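PDB 4N8F: carbon dioxide concentrating mechanism protein from Thermosynechococcus elongatus, which probably forms the pentameric vertices of the carboxysome shell, bringing curvature to otherwise flat hexagonal protein layers around sequestered RuBisCO. Local coordinates for the interface of chains A and B. Sequence-based numbering; all coordinates share one arbitrary frame. Chains: chain A/B, Carbon dioxide concentrating mechanism protein.

The interface of chains A and B. Residues chain A 1, 58, 62, 65-66, 79; chain B 19, 73-75.
With CG of B:Asp75 between its backbone N and carbonyl carbon (chi1 64°), the carboxylate turns towards chain A and meets the amino terminus of A:Met1. OD1 accepts a hydrogen bond from A:Met1 N at 2.6 Å on its syn side, 16° out of the carboxylate plane. The A:Met1 side chain, bent at chi2 and chi3, folds back across the aspartate and brings SD to 3.5 Å from the backbone N of B:Asp75, a weak hydrogen bond. The other carboxylate oxygen, OD2, lies 3.4 Å from CA of A:Ser58. An alanine in place of B:Asp75 would probably leave the chain terminus without its carboxylate mate and the methionine side chain freer to turn. Two residues back, the carbonyl O of B:Pro73 takes a hydrogen bond of 2.8 Å from the A:Ser58 hydroxyl OG, which approaches tilted 32° from the carbonyl plane. The B:Pro73 ring wedges between strand 76-81 and the 3-10 helix 60-65 of chain A: CB packs 3.8 Å from A:Val79 CG1, while CG and CD face the backbone O of A:His65. A:Val79 CG2 meets B:Leu19 CD1 at 3.8 Å, the two side chains crossing at about a right angle. Away from this pair, on the 3-10 helix, A:Ala62 CB rests 3.5 Å from the backbone O of B:Ile74. This patch pins the loop 73-75 of one subunit against its neighbour, contributing to the tight homopentamer.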
loop_
_atom_site.group_PDB
_atom_site.type_symbol
_atom_site.label_atom_id
_atom_site.label_comp_id
_atom_site.label_asym_id
_atom_site.label_seq_id
_atom_site.Cartn_x
_atom_site.Cartn_y
_atom_site.Cartn_z
ATOM N N MET A 1 -2.280 9.390 7.087
ATOM C CA MET A 1 -0.947 10.075 7.239
ATOM C C MET A 1 -0.236 9.578 8.505
ATOM O O MET A 1 -0.877 9.047 9.435
ATOM C CB MET A 1 -1.111 11.598 7.351
ATOM C CG MET A 1 -1.618 12.292 6.079
ATOM S SD MET A 1 -3.410 12.087 5.808
ATOM C CE MET A 1 -4.079 13.312 6.918
ATOM N N SER A 58 2.273 12.199 3.904
ATOM C CA SER A 58 1.322 11.418 3.107
ATOM C C SER A 58 2.057 10.564 2.103
ATOM O O SER A 58 3.036 11.015 1.544
ATOM C CB SER A 58 0.374 12.364 2.347
ATOM O OG SER A 58 -0.538 12.971 3.266
ATOM N N ALA A 62 -1.262 10.390 -3.098
ATOM C CA ALA A 62 -1.403 11.674 -2.402
ATOM C C ALA A 62 -0.238 12.641 -2.563
ATOM O O ALA A 62 -0.404 13.858 -2.600
ATOM C CB ALA A 62 -1.632 11.404 -0.895
ATOM N N HIS A 65 -0.208 15.276 -5.152
ATOM C CA HIS A 65 -1.162 16.339 -5.019
ATOM C C HIS A 65 -0.621 17.513 -4.151
ATOM O O HIS A 65 -1.342 18.415 -3.790
ATOM C CB HIS A 65 -2.520 15.735 -4.522
ATOM C CG HIS A 65 -3.238 15.016 -5.618
ATOM N ND1 HIS A 65 -3.043 13.678 -5.904
ATOM C CD2 HIS A 65 -4.024 15.488 -6.591
ATOM C CE1 HIS A 65 -3.741 13.346 -6.971
ATOM N NE2 HIS A 65 -4.345 14.424 -7.407
ATOM N N ILE A 66 0.663 17.502 -3.832
ATOM C CA ILE A 66 1.314 18.697 -3.314
ATOM C C ILE A 66 1.416 19.669 -4.465
ATOM O O ILE A 66 1.302 19.269 -5.620
ATOM C CB ILE A 66 2.707 18.430 -2.723
ATOM C CG1 ILE A 66 3.670 17.884 -3.767
ATOM C CG2 ILE A 66 2.587 17.420 -1.614
ATOM C CD1 ILE A 66 5.087 17.694 -3.256
ATOM N N VAL A 79 3.236 17.077 4.069
ATOM C CA VAL A 79 2.080 17.891 3.737
ATOM C C VAL A 79 1.715 18.916 4.801
ATOM O O VAL A 79 0.921 19.792 4.530
ATOM C CB VAL A 79 0.842 17.077 3.330
ATOM C CG1 VAL A 79 1.224 16.119 2.154
ATOM C CG2 VAL A 79 0.201 16.346 4.522
ATOM N N LEU B 19 -4.897 22.102 1.987
ATOM C CA LEU B 19 -5.373 21.466 3.186
ATOM C C LEU B 19 -6.144 22.394 4.145
ATOM O O LEU B 19 -6.548 21.988 5.242
ATOM C CB LEU B 19 -4.223 20.802 3.928
ATOM C CG LEU B 19 -3.626 19.612 3.206
ATOM C CD1 LEU B 19 -2.458 19.033 4.020
ATOM C CD2 LEU B 19 -4.662 18.521 3.027
ATOM N N PRO B 73 -3.799 16.401 -0.786
ATOM C CA PRO B 73 -2.742 15.387 -0.568
ATOM C C PRO B 73 -2.903 14.655 0.757
ATOM O O PRO B 73 -2.066 14.737 1.636
ATOM C CB PRO B 73 -1.447 16.209 -0.585
ATOM C CG PRO B 73 -1.864 17.557 -0.035
ATOM C CD PRO B 73 -3.269 17.772 -0.628
ATOM N N ILE B 74 -3.998 13.916 0.880
ATOM C CA ILE B 74 -4.275 13.091 2.003
ATOM C C ILE B 74 -4.342 11.643 1.640
ATOM O O ILE B 74 -4.869 11.301 0.547
ATOM C CB ILE B 74 -5.582 13.538 2.688
ATOM C CG1 ILE B 74 -6.818 13.498 1.773
ATOM C CG2 ILE B 74 -5.386 14.922 3.266
ATOM C CD1 ILE B 74 -8.077 13.944 2.461
ATOM N N ASP B 75 -3.858 10.789 2.545
ATOM C CA ASP B 75 -3.871 9.318 2.337
ATOM C C ASP B 75 -4.642 8.509 3.378
ATOM O O ASP B 75 -4.549 7.285 3.392
ATOM C CB ASP B 75 -2.426 8.794 2.208
ATOM C CG ASP B 75 -1.614 8.982 3.471
ATOM O OD1 ASP B 75 -2.191 9.445 4.474
ATOM O OD2 ASP B 75 -0.442 8.580 3.465
#